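Local coordinates for protein alpha-1,2-mannosyltransferase (Ktr4), putative (Neosartorya fumigata, PDB 7BOP) that holds guanosine-5'-diphosphate beside a manganese ion and is a putative fungal mannosyltransferase of the GT-A type, at residues W102-D107 / E112-R117; R172-M177 / Y190-P195; S85-L90 / K116-E121. One frame throughout, in Å; residues are numbered along the deposited sequence.

Contact 1 (W102-D107 / E112-R117). With GDP (guanosine-5'-diphosphate), chain H.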
loop_
_atom_site.group_PDB
_atom_site.type_symbol
_atom_site.label_atom_id
_atom_site.label_comp_id
_atom_site.label_asym_id
_atom_site.label_seq_id
_atom_site.Cartn_x
_atom_site.Cartn_y
_atom_site.Cartn_z
ATOM N N TRP A 102 -11.597 0.180 -13.596
ATOM C CA TRP A 102 -10.391 -0.598 -13.323
ATOM C C TRP A 102 -9.346 -0.302 -14.391
ATOM O O TRP A 102 -9.651 -0.350 -15.599
ATOM C CB TRP A 102 -10.671 -2.095 -13.350
ATOM C CG TRP A 102 -11.497 -2.640 -12.253
ATOM C CD1 TRP A 102 -12.864 -2.639 -12.173
ATOM C CD2 TRP A 102 -11.025 -3.330 -11.089
ATOM N NE1 TRP A 102 -13.266 -3.275 -11.029
ATOM C CE2 TRP A 102 -12.159 -3.709 -10.342
ATOM C CE3 TRP A 102 -9.755 -3.653 -10.599
ATOM C CZ2 TRP A 102 -12.063 -4.399 -9.125
ATOM C CZ3 TRP A 102 -9.656 -4.342 -9.393
ATOM C CH2 TRP A 102 -10.803 -4.705 -8.670
ATOM N N ILE A 103 -8.120 0.004 -13.957
ATOM C CA ILE A 103 -6.985 0.170 -14.855
ATOM C C ILE A 103 -5.912 -0.849 -14.473
ATOM O O ILE A 103 -5.333 -0.791 -13.370
ATOM C CB ILE A 103 -6.430 1.608 -14.833
ATOM C CG1 ILE A 103 -7.561 2.624 -15.023
ATOM C CG2 ILE A 103 -5.394 1.801 -15.929
ATOM C CD1 ILE A 103 -7.140 4.069 -14.945
ATOM N N PHE A 104 -5.658 -1.787 -15.388
ATOM C CA PHE A 104 -4.662 -2.833 -15.201
ATOM C C PHE A 104 -3.353 -2.458 -15.882
ATOM O O PHE A 104 -3.355 -1.905 -16.993
ATOM C CB PHE A 104 -5.196 -4.158 -15.738
ATOM C CG PHE A 104 -6.486 -4.576 -15.100
ATOM C CD1 PHE A 104 -6.497 -5.086 -13.809
ATOM C CD2 PHE A 104 -7.697 -4.443 -15.776
ATOM C CE1 PHE A 104 -7.681 -5.457 -13.200
ATOM C CE2 PHE A 104 -8.889 -4.821 -15.174
ATOM C CZ PHE A 104 -8.884 -5.337 -13.884
ATOM N N PHE A 105 -2.243 -2.737 -15.197
ATOM C CA PHE A 105 -0.893 -2.445 -15.685
ATOM C C PHE A 105 -0.063 -3.707 -15.741
ATOM O O PHE A 105 -0.194 -4.588 -14.893
ATOM C CB PHE A 105 -0.202 -1.437 -14.774
ATOM C CG PHE A 105 -0.853 -0.084 -14.775
ATOM C CD1 PHE A 105 -0.476 0.876 -15.709
ATOM C CD2 PHE A 105 -1.839 0.229 -13.853
ATOM C CE1 PHE A 105 -1.068 2.127 -15.709
ATOM C CE2 PHE A 105 -2.441 1.480 -13.855
ATOM C CZ PHE A 105 -2.050 2.434 -14.778
ATOM N N ASN A 106 0.812 -3.781 -16.740
ATOM C CA ASN A 106 1.681 -4.933 -16.923
ATOM C C ASN A 106 2.865 -4.500 -17.790
ATOM O O ASN A 106 2.712 -3.680 -18.694
ATOM C CB ASN A 106 0.872 -6.087 -17.544
ATOM C CG ASN A 106 1.630 -7.407 -17.598
ATOM O OD1 ASN A 106 2.799 -7.493 -17.229
ATOM N ND2 ASN A 106 0.954 -8.447 -18.073
ATOM N N ASP A 107 4.058 -4.983 -17.458
ATOM C CA ASP A 107 5.250 -4.733 -18.276
ATOM C C ASP A 107 5.134 -5.405 -19.660
ATOM O O ASP A 107 5.699 -4.920 -20.630
ATOM C CB ASP A 107 6.531 -5.184 -17.558
ATOM C CG ASP A 107 6.518 -6.655 -17.190
ATOM O OD1 ASP A 107 5.584 -7.090 -16.488
ATOM O OD2 ASP A 107 7.449 -7.377 -17.589
ATOM N N GLU A 112 -5.950 -11.552 -24.710
ATOM C CA GLU A 112 -7.378 -11.363 -24.956
ATOM C C GLU A 112 -8.235 -12.079 -23.911
ATOM O O GLU A 112 -9.284 -11.568 -23.532
ATOM C CB GLU A 112 -7.763 -11.806 -26.379
ATOM C CG GLU A 112 -7.139 -10.949 -27.473
ATOM C CD GLU A 112 -7.512 -9.476 -27.360
ATOM O OE1 GLU A 112 -8.710 -9.178 -27.166
ATOM O OE2 GLU A 112 -6.609 -8.615 -27.450
ATOM N N GLU A 113 -7.788 -13.244 -23.442
ATOM C CA GLU A 113 -8.466 -13.956 -22.351
ATOM C C GLU A 113 -8.515 -13.096 -21.061
ATOM O O GLU A 113 -9.548 -13.030 -20.396
ATOM C CB GLU A 113 -7.769 -15.293 -22.069
ATOM C CG GLU A 113 -8.516 -16.239 -21.122
ATOM C CD GLU A 113 -7.634 -17.345 -20.532
ATOM O OE1 GLU A 113 -8.115 -18.078 -19.643
ATOM O OE2 GLU A 113 -6.456 -17.496 -20.937
ATOM N N PHE A 114 -7.398 -12.452 -20.726
ATOM C CA PHE A 114 -7.324 -11.553 -19.562
ATOM C C PHE A 114 -8.358 -10.427 -19.679
ATOM O O PHE A 114 -9.103 -10.159 -18.736
ATOM C CB PHE A 114 -5.911 -10.962 -19.420
ATOM C CG PHE A 114 -5.731 -10.094 -18.194
ATOM C CD1 PHE A 114 -6.126 -8.754 -18.200
ATOM C CD2 PHE A 114 -5.156 -10.615 -17.035
ATOM C CE1 PHE A 114 -5.959 -7.955 -17.073
ATOM C CE2 PHE A 114 -4.993 -9.822 -15.908
ATOM C CZ PHE A 114 -5.391 -8.496 -15.928
ATOM N N LYS A 115 -8.404 -9.784 -20.843
ATOM C CA LYS A 115 -9.332 -8.674 -21.062
ATOM C C LYS A 115 -10.792 -9.106 -20.954
ATOM O O LYS A 115 -11.595 -8.407 -20.337
ATOM C CB LYS A 115 -9.089 -8.009 -22.416
ATOM C CG LYS A 115 -7.746 -7.321 -22.525
ATOM C CD LYS A 115 -7.451 -6.905 -23.951
ATOM C CE LYS A 115 -6.040 -6.373 -24.062
ATOM N NZ LYS A 115 -5.762 -5.902 -25.440
ATOM N N LYS A 116 -11.129 -10.251 -21.543
ATOM C CA LYS A 116 -12.511 -10.742 -21.538
ATOM C C LYS A 116 -12.966 -11.139 -20.130
ATOM O O LYS A 116 -14.052 -10.765 -19.694
ATOM C CB LYS A 116 -12.667 -11.932 -22.502
ATOM C CG LYS A 116 -13.989 -12.690 -22.401
ATOM C CD LYS A 116 -14.069 -13.837 -23.407
ATOM C CE LYS A 116 -14.444 -13.358 -24.805
ATOM N NZ LYS A 116 -15.840 -12.833 -24.883
ATOM N N ARG A 117 -12.131 -11.909 -19.439
ATOM C CA ARG A 117 -12.461 -12.406 -18.110
ATOM C C ARG A 117 -12.591 -11.271 -17.078
ATOM O O ARG A 117 -13.494 -11.297 -16.257
ATOM C CB ARG A 117 -11.416 -13.422 -17.651
ATOM C CG ARG A 117 -11.398 -14.720 -18.451
ATOM C CD ARG A 117 -12.589 -15.598 -18.154
ATOM N NE ARG A 117 -12.831 -15.760 -16.721
ATOM C CZ ARG A 117 -12.102 -16.508 -15.892
ATOM N NH1 ARG A 117 -11.035 -17.191 -16.316
ATOM N NH2 ARG A 117 -12.443 -16.560 -14.610
HETATM P PB GDP H . 4.140 -9.758 -2.648
HETATM O O1B GDP H . 4.373 -11.218 -2.386
HETATM O O2B GDP H . 2.674 -9.315 -2.502
HETATM O O3B GDP H . 5.123 -8.806 -1.995
HETATM O O3A GDP H . 4.510 -9.672 -4.230
HETATM P PA GDP H . 3.506 -10.000 -5.462
HETATM O O1A GDP H . 4.070 -11.128 -6.291
HETATM O O2A GDP H . 2.062 -10.050 -4.914
HETATM O "O5'" GDP H . 3.777 -8.648 -6.291
HETATM C "C5'" GDP H . 3.219 -7.401 -5.876
HETATM C "C4'" GDP H . 2.284 -6.861 -6.955
HETATM O "O4'" GDP H . 3.036 -6.609 -8.146
HETATM C "C3'" GDP H . 1.189 -7.828 -7.382
HETATM O "O3'" GDP H . 0.054 -7.043 -7.782
HETATM C "C2'" GDP H . 1.790 -8.596 -8.549
HETATM O "O2'" GDP H . 0.794 -9.061 -9.459
HETATM C "C1'" GDP H . 2.692 -7.538 -9.177
HETATM N N9 GDP H . 3.960 -7.979 -9.806
HETATM C C8 GDP H . 5.098 -8.441 -9.215
HETATM N N7 GDP H . 6.050 -8.676 -10.148
HETATM C C5 GDP H . 5.534 -8.355 -11.351
HETATM C C6 GDP H . 5.990 -8.359 -12.758
HETATM O O6 GDP H . 7.140 -8.747 -13.018
HETATM N N1 GDP H . 5.143 -7.937 -13.721
HETATM C C2 GDP H . 3.889 -7.502 -13.435
HETATM N N2 GDP H . 3.061 -7.090 -14.429
HETATM N N3 GDP H . 3.406 -7.484 -12.168
HETATM C C4 GDP H . 4.167 -7.883 -11.117
#
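Phe-104 and Phe-114 meet as a T-shaped aromatic pair between strand 102-106 and helix 112-119, the first two elements of a beta-alpha-beta unit in the nucleotide-binding half of this GT-A fold. The helix ring stands edge-on over one face of the strand ring: the ring centroids are 5.5 Å apart and the planes are nearly perpendicular, at 88°. The closest approach is from Phe-114 CE1 to Phe-104 CG, 3.9 Å, with CZ only slightly farther off, so the CE1-CZ edge of the Phe-114 ring rests over the CG end of the Phe-104 ring. The CB of Phe-114 already points at the strand, and with CG anti to the backbone N (chi1 -176°) the ring continues that way. Phenylalanine suits both places, since a flat apolar ring offers either a face or an edge to a buried interface that has no hydrogen bond across it. Phe-110 stacks on Phe-114, and Leu-83 of helix 80-98 touches both rings. Beyond the pair, the strand runs out into the pocket for guanosine-5'-diphosphate, where side-chain oxygens suit the donor edge of guanine. Asn-106 OD1 accepts from N2 of the base at 2.8 Å and also takes the backbone N-H of Lys-108. Asp-107 OD1 bridges two donors of the same base, N1 at 2.9 Å and, more distantly, N2 at 3.3 Å.

Contact 2 (R172-M177 / Y190-P195). With MN (manganese (II) ion), chain G; GDP (guanosine-5'-diphosphate), chain H.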
loop_
_atom_site.group_PDB
_atom_site.type_symbol
_atom_site.label_atom_id
_atom_site.label_comp_id
_atom_site.label_asym_id
_atom_site.label_seq_id
_atom_site.Cartn_x
_atom_site.Cartn_y
_atom_site.Cartn_z
ATOM N N ARG A 172 10.333 -0.638 -7.493
ATOM C CA ARG A 172 10.694 0.652 -8.079
ATOM C C ARG A 172 9.500 1.290 -8.806
ATOM O O ARG A 172 9.238 2.489 -8.644
ATOM C CB ARG A 172 11.874 0.482 -9.029
ATOM C CG ARG A 172 12.295 1.752 -9.740
ATOM C CD ARG A 172 13.574 1.534 -10.514
ATOM N NE ARG A 172 13.997 2.784 -11.132
ATOM C CZ ARG A 172 13.720 3.176 -12.376
ATOM N NH1 ARG A 172 13.025 2.415 -13.228
ATOM N NH2 ARG A 172 14.165 4.358 -12.785
ATOM N N TRP A 173 8.757 0.479 -9.554
ATOM C CA TRP A 173 7.587 0.974 -10.283
ATOM C C TRP A 173 6.513 1.533 -9.343
ATOM O O TRP A 173 6.009 2.643 -9.552
ATOM C CB TRP A 173 6.986 -0.101 -11.179
ATOM C CG TRP A 173 5.909 0.458 -12.075
ATOM C CD1 TRP A 173 6.095 1.165 -13.227
ATOM C CD2 TRP A 173 4.495 0.385 -11.876
ATOM N NE1 TRP A 173 4.890 1.534 -13.761
ATOM C CE2 TRP A 173 3.887 1.071 -12.958
ATOM C CE3 TRP A 173 3.679 -0.185 -10.892
ATOM C CZ2 TRP A 173 2.506 1.182 -13.091
ATOM C CZ3 TRP A 173 2.301 -0.073 -11.021
ATOM C CH2 TRP A 173 1.727 0.606 -12.124
ATOM N N ASN A 174 6.185 0.774 -8.299
ATOM C CA ASN A 174 5.252 1.252 -7.269
ATOM C C ASN A 174 5.794 2.454 -6.489
ATOM O O ASN A 174 5.016 3.311 -6.085
ATOM C CB ASN A 174 4.870 0.118 -6.314
ATOM C CG ASN A 174 3.885 -0.857 -6.935
ATOM O OD1 ASN A 174 2.906 -0.459 -7.546
ATOM N ND2 ASN A 174 4.134 -2.139 -6.755
ATOM N N SER A 175 7.114 2.521 -6.291
ATOM C CA SER A 175 7.720 3.620 -5.542
ATOM C C SER A 175 7.735 4.962 -6.274
ATOM O O SER A 175 7.537 6.001 -5.647
ATOM C CB SER A 175 9.152 3.278 -5.132
ATOM O OG SER A 175 9.191 2.167 -4.241
ATOM N N GLY A 176 8.013 4.944 -7.573
ATOM C CA GLY A 176 8.248 6.183 -8.318
ATOM C C GLY A 176 7.659 6.351 -9.704
ATOM O O GLY A 176 7.733 7.450 -10.255
ATOM N N MET A 177 7.092 5.290 -10.278
ATOM C CA MET A 177 6.707 5.305 -11.689
ATOM C C MET A 177 5.211 5.238 -11.967
ATOM O O MET A 177 4.765 5.837 -12.950
ATOM C CB MET A 177 7.410 4.171 -12.439
ATOM C CG MET A 177 8.934 4.210 -12.367
ATOM S SD MET A 177 9.613 5.758 -12.995
ATOM C CE MET A 177 11.351 5.511 -12.704
ATOM N N TYR A 190 -6.228 6.887 -6.438
ATOM C CA TYR A 190 -6.134 5.505 -6.853
ATOM C C TYR A 190 -6.418 4.603 -5.665
ATOM O O TYR A 190 -6.190 4.993 -4.508
ATOM C CB TYR A 190 -4.749 5.209 -7.442
ATOM C CG TYR A 190 -3.642 5.152 -6.398
ATOM C CD1 TYR A 190 -3.069 6.318 -5.909
ATOM C CD2 TYR A 190 -3.180 3.929 -5.899
ATOM C CE1 TYR A 190 -2.071 6.279 -4.945
ATOM C CE2 TYR A 190 -2.171 3.879 -4.939
ATOM C CZ TYR A 190 -1.630 5.059 -4.464
ATOM O OH TYR A 190 -0.643 5.043 -3.507
ATOM N N TRP A 191 -6.922 3.416 -5.970
ATOM C CA TRP A 191 -7.059 2.312 -5.009
ATOM C C TRP A 191 -6.277 1.164 -5.636
ATOM O O TRP A 191 -6.707 0.574 -6.631
ATOM C CB TRP A 191 -8.534 1.953 -4.795
ATOM C CG TRP A 191 -8.842 0.859 -3.789
ATOM C CD1 TRP A 191 -8.002 -0.122 -3.337
ATOM C CD2 TRP A 191 -10.100 0.628 -3.144
ATOM N NE1 TRP A 191 -8.644 -0.927 -2.447
ATOM C CE2 TRP A 191 -9.935 -0.496 -2.301
ATOM C CE3 TRP A 191 -11.343 1.273 -3.179
ATOM C CZ2 TRP A 191 -10.962 -0.991 -1.498
ATOM C CZ3 TRP A 191 -12.376 0.774 -2.386
ATOM C CH2 TRP A 191 -12.174 -0.349 -1.550
ATOM N N ARG A 192 -5.116 0.868 -5.058
ATOM C CA ARG A 192 -4.270 -0.214 -5.522
ATOM C C ARG A 192 -4.799 -1.559 -5.031
ATOM O O ARG A 192 -5.075 -1.733 -3.842
ATOM C CB ARG A 192 -2.826 -0.011 -5.049
ATOM C CG ARG A 192 -1.920 -1.203 -5.329
ATOM C CD ARG A 192 -0.472 -0.847 -5.069
ATOM N NE ARG A 192 0.337 -2.041 -4.859
ATOM C CZ ARG A 192 1.572 -2.042 -4.358
ATOM N NH1 ARG A 192 2.173 -0.903 -4.015
ATOM N NH2 ARG A 192 2.207 -3.201 -4.196
ATOM N N VAL A 193 -4.887 -2.509 -5.957
ATOM C CA VAL A 193 -5.396 -3.836 -5.700
ATOM C C VAL A 193 -4.382 -4.859 -6.209
ATOM O O VAL A 193 -3.780 -4.667 -7.271
ATOM C CB VAL A 193 -6.735 -4.046 -6.451
ATOM C CG1 VAL A 193 -7.332 -5.404 -6.131
ATOM C CG2 VAL A 193 -7.709 -2.927 -6.108
ATOM N N GLU A 194 -4.206 -5.943 -5.454
ATOM C CA GLU A 194 -3.391 -7.073 -5.873
ATOM C C GLU A 194 -4.246 -8.313 -6.050
ATOM O O GLU A 194 -5.272 -8.449 -5.390
ATOM C CB GLU A 194 -2.325 -7.396 -4.823
ATOM C CG GLU A 194 -1.197 -6.387 -4.772
ATOM C CD GLU A 194 0.085 -6.895 -4.115
ATOM O OE1 GLU A 194 0.937 -5.997 -3.948
ATOM O OE2 GLU A 194 0.265 -8.125 -3.778
ATOM N N PRO A 195 -3.798 -9.255 -6.897
ATOM C CA PRO A 195 -4.485 -10.543 -6.976
ATOM C C PRO A 195 -4.354 -11.356 -5.681
ATOM O O PRO A 195 -3.430 -11.140 -4.911
ATOM C CB PRO A 195 -3.777 -11.251 -8.135
ATOM C CG PRO A 195 -2.440 -10.622 -8.210
ATOM C CD PRO A 195 -2.618 -9.199 -7.781
HETATM MN MN MN G . 0.988 -9.897 -3.273
HETATM P PB GDP H . 4.140 -9.758 -2.648
HETATM O O1B GDP H . 4.373 -11.218 -2.386
HETATM O O2B GDP H . 2.674 -9.315 -2.502
HETATM O O3B GDP H . 5.123 -8.806 -1.995
HETATM O O3A GDP H . 4.510 -9.672 -4.230
HETATM P PA GDP H . 3.506 -10.000 -5.462
HETATM O O1A GDP H . 4.070 -11.128 -6.291
HETATM O O2A GDP H . 2.062 -10.050 -4.914
HETATM O "O5'" GDP H . 3.777 -8.648 -6.291
HETATM C "C5'" GDP H . 3.219 -7.401 -5.876
HETATM C "C4'" GDP H . 2.284 -6.861 -6.955
HETATM O "O4'" GDP H . 3.036 -6.609 -8.146
HETATM C "C3'" GDP H . 1.189 -7.828 -7.382
HETATM O "O3'" GDP H . 0.054 -7.043 -7.782
HETATM C "C2'" GDP H . 1.790 -8.596 -8.549
HETATM O "O2'" GDP H . 0.794 -9.061 -9.459
HETATM C "C1'" GDP H . 2.692 -7.538 -9.177
HETATM N N9 GDP H . 3.960 -7.979 -9.806
HETATM C C8 GDP H . 5.098 -8.441 -9.215
HETATM N N7 GDP H . 6.050 -8.676 -10.148
HETATM C C5 GDP H . 5.534 -8.355 -11.351
HETATM C C6 GDP H . 5.990 -8.359 -12.758
HETATM O O6 GDP H . 7.140 -8.747 -13.018
HETATM N N1 GDP H . 5.143 -7.937 -13.721
HETATM C C2 GDP H . 3.889 -7.502 -13.435
HETATM N N2 GDP H . 3.061 -7.090 -14.429
HETATM N N3 GDP H . 3.406 -7.484 -12.168
HETATM C C4 GDP H . 4.167 -7.883 -11.117
HETATM O O HOH W 1 -0.711 -10.933 -4.560
HETATM O O HOH W 2 1.533 -12.149 -2.945
#
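In the second shell of the manganese and guanosine-5'-diphosphate site, Asn-174 of helix 165-177 lies flat on Arg-192 of strand 189-192. Amide and guanidinium planes are only 11° apart, and Asn-174 ND2 sits over one face of the guanidinium, toward its rim. Its nearest atom there is Arg-192 NH2 at 3.4 Å; both nitrogens are donors, so this is a stack and not a hydrogen bond. An asparagine fits because its amide is flat and uncharged. The arginine chain, extended from CG to NE, turns its two terminal nitrogens to acids: NH1 forms a salt bridge with Asp-316, while NH2 bonds to Glu-194 OE1 at 3.1 Å, with an N-H...O angle of 151°. Arg-192 is thus a second-shell residue that helps fix the rotation of the Glu-194 carboxylate. The other oxygen, Glu-194 OE2, binds manganese at 2.0 Å. His-343, two waters and the phosphate oxygens O2A and O2B complete six ligands, and one water also donates to Pro-195 O, at 2.7 Å. Glu-194 probably stands where many GT-A proteins carry their DXD motif. Strand 189-192 runs between strand 69-74, parallel to it, and antiparallel strand 284-287; Asn-174 also touches Asp-316, which brings helix 316-327 up to the same spot.

Contact 3 (S85-L90 / K116-E121)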
loop_
_atom_site.group_PDB
_atom_site.type_symbol
_atom_site.label_atom_id
_atom_site.label_comp_id
_atom_site.label_asym_id
_atom_site.label_seq_id
_atom_site.Cartn_x
_atom_site.Cartn_y
_atom_site.Cartn_z
ATOM N N SER A 85 -10.839 -13.628 -8.477
ATOM C CA SER A 85 -11.324 -13.796 -7.098
ATOM C C SER A 85 -11.365 -12.459 -6.348
ATOM O O SER A 85 -12.338 -12.134 -5.681
ATOM C CB SER A 85 -10.431 -14.763 -6.321
ATOM O OG SER A 85 -10.512 -16.054 -6.878
ATOM N N THR A 86 -10.298 -11.692 -6.485
ATOM C CA THR A 86 -10.207 -10.386 -5.855
ATOM C C THR A 86 -11.251 -9.398 -6.378
ATOM O O THR A 86 -11.903 -8.714 -5.597
ATOM C CB THR A 86 -8.800 -9.811 -6.032
ATOM O OG1 THR A 86 -7.871 -10.679 -5.364
ATOM C CG2 THR A 86 -8.719 -8.388 -5.475
ATOM N N MET A 87 -11.395 -9.334 -7.696
ATOM C CA MET A 87 -12.397 -8.472 -8.329
ATOM C C MET A 87 -13.802 -8.789 -7.825
ATOM O O MET A 87 -14.563 -7.877 -7.517
ATOM C CB MET A 87 -12.348 -8.626 -9.845
ATOM C CG MET A 87 -11.131 -8.019 -10.507
ATOM S SD MET A 87 -11.251 -8.055 -12.315
ATOM C CE MET A 87 -12.501 -6.809 -12.597
ATOM N N LYS A 88 -14.135 -10.080 -7.717
ATOM C CA LYS A 88 -15.446 -10.498 -7.207
ATOM C C LYS A 88 -15.715 -9.930 -5.815
ATOM O O LYS A 88 -16.810 -9.449 -5.542
ATOM C CB LYS A 88 -15.587 -12.023 -7.172
ATOM C CG LYS A 88 -15.818 -12.651 -8.539
ATOM C CD LYS A 88 -15.868 -14.173 -8.434
ATOM C CE LYS A 88 -16.052 -14.830 -9.798
ATOM N NZ LYS A 88 -17.371 -14.488 -10.400
ATOM N N ASP A 89 -14.707 -9.980 -4.948
ATOM C CA ASP A 89 -14.846 -9.454 -3.586
ATOM C C ASP A 89 -15.005 -7.943 -3.588
ATOM O O ASP A 89 -15.873 -7.408 -2.894
ATOM C CB ASP A 89 -13.629 -9.819 -2.720
ATOM C CG ASP A 89 -13.681 -11.239 -2.151
ATOM O OD1 ASP A 89 -14.615 -12.020 -2.435
ATOM O OD2 ASP A 89 -12.769 -11.557 -1.362
ATOM N N LEU A 90 -14.148 -7.252 -4.334
ATOM C CA LEU A 90 -14.176 -5.790 -4.327
ATOM C C LEU A 90 -15.460 -5.257 -4.967
ATOM O O LEU A 90 -16.081 -4.310 -4.460
ATOM C CB LEU A 90 -12.920 -5.199 -4.977
ATOM C CG LEU A 90 -12.735 -3.681 -4.807
ATOM C CD1 LEU A 90 -13.056 -3.213 -3.396
ATOM C CD2 LEU A 90 -11.323 -3.287 -5.181
ATOM N N LYS A 116 -11.129 -10.251 -21.543
ATOM C CA LYS A 116 -12.511 -10.742 -21.538
ATOM C C LYS A 116 -12.966 -11.139 -20.130
ATOM O O LYS A 116 -14.052 -10.765 -19.694
ATOM C CB LYS A 116 -12.667 -11.932 -22.502
ATOM C CG LYS A 116 -13.989 -12.690 -22.401
ATOM C CD LYS A 116 -14.069 -13.837 -23.407
ATOM C CE LYS A 116 -14.444 -13.358 -24.805
ATOM N NZ LYS A 116 -15.840 -12.833 -24.883
ATOM N N ARG A 117 -12.131 -11.909 -19.439
ATOM C CA ARG A 117 -12.461 -12.406 -18.110
ATOM C C ARG A 117 -12.591 -11.271 -17.078
ATOM O O ARG A 117 -13.494 -11.297 -16.257
ATOM C CB ARG A 117 -11.416 -13.422 -17.651
ATOM C CG ARG A 117 -11.398 -14.720 -18.451
ATOM C CD ARG A 117 -12.589 -15.598 -18.154
ATOM N NE ARG A 117 -12.831 -15.760 -16.721
ATOM C CZ ARG A 117 -12.102 -16.508 -15.892
ATOM N NH1 ARG A 117 -11.035 -17.191 -16.316
ATOM N NH2 ARG A 117 -12.443 -16.560 -14.610
ATOM N N THR A 118 -11.700 -10.281 -17.138
ATOM C CA THR A 118 -11.749 -9.141 -16.209
ATOM C C THR A 118 -12.969 -8.235 -16.431
ATOM O O THR A 118 -13.685 -7.913 -15.478
ATOM C CB THR A 118 -10.446 -8.307 -16.242
ATOM O OG1 THR A 118 -10.119 -7.917 -17.585
ATOM C CG2 THR A 118 -9.293 -9.101 -15.648
ATOM N N GLN A 119 -13.233 -7.856 -17.680
ATOM C CA GLN A 119 -14.398 -7.012 -18.000
ATOM C C GLN A 119 -15.725 -7.703 -17.657
ATOM O O GLN A 119 -16.688 -7.036 -17.294
ATOM C CB GLN A 119 -14.358 -6.558 -19.476
ATOM C CG GLN A 119 -15.452 -5.582 -19.898
ATOM C CD GLN A 119 -15.403 -4.246 -19.168
ATOM O OE1 GLN A 119 -14.664 -3.345 -19.553
ATOM N NE2 GLN A 119 -16.223 -4.102 -18.126
ATOM N N ALA A 120 -15.756 -9.035 -17.716
ATOM C CA ALA A 120 -16.926 -9.822 -17.309
ATOM C C ALA A 120 -17.288 -9.725 -15.816
ATOM O O ALA A 120 -18.415 -10.026 -15.439
ATOM C CB ALA A 120 -16.733 -11.286 -17.700
ATOM N N GLU A 121 -16.348 -9.302 -14.972
ATOM C CA GLU A 121 -16.578 -9.216 -13.532
ATOM C C GLU A 121 -17.016 -7.842 -13.029
ATOM O O GLU A 121 -17.168 -7.656 -11.820
ATOM C CB GLU A 121 -15.302 -9.639 -12.793
ATOM C CG GLU A 121 -14.884 -11.079 -13.041
ATOM C CD GLU A 121 -15.925 -12.105 -12.628
ATOM O OE1 GLU A 121 -16.778 -11.809 -11.765
ATOM O OE2 GLU A 121 -15.884 -13.230 -13.153
#
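Lys-88 and Glu-121 form a salt bridge between helix 80-98 and the turn at the C-terminal side of helix 112-119. Lys-88 NZ donates to Glu-121 OE1 at 3.1 Å, meeting it on the syn side but 28° out of the carboxylate plane, and a weak second bond reaches OE2 at 3.4 Å. The lysine chain runs straight until its last bond, where a bend (chi4 -65°) turns the ammonium toward the two carboxylate oxygens. Lys-88 CG also passes 3.5 Å from Glu-121 OE1, so the aliphatic part of the lysine touches the acid where the two chains cross obliquely. Long flexible charged residues suit this outer edge, where Lys-88 is exposed. Farther in, lysine and acid give way to Met-87, whose methyl meets both a carbonyl and apolar carbon. The chain bends at its thioether, and Met-87 CE comes 3.3 Å from Thr-118 O, which already accepts from Glu-121 N in the turn. The same methyl lies 4.0 Å from Glu-121 CB. Thr-118 offers CG2 to Met-87 SD, also at 4.0 Å, while its hydroxyl bonds back to Phe-114 O within its own helix and to Tyr-128 OH. An unbranched thioether fits this mixed surface well. Both helices lie on the same face of the sheet, with Met-87 and Thr-118 settling on Phe-104 of strand 102-106, and Arg-117 reaching across to Glu-81 of helix 80-98.

Contacts 1 and 2 are buried, whereas contact 3 is buried at its methionine and opens to solvent at its salt bridge. Contacts 1 and 3 both use helix 112-119: contact 1 sets it on strand 102-106, contact 3 on helix 80-98, and Phe-104 touches Met-87 and Thr-118 between them. Contact 2 lies on a neighbouring part of the same sheet as contact 1, with Phe-105 packing on Trp-173. Their chemistry follows their place: ring against ring between helix and strand, a planar polar stack in the second shell of the metal, and paired charges at the surface. Contacts 1 and 2 also serve opposite ends of guanosine-5'-diphosphate, base and phosphates respectively.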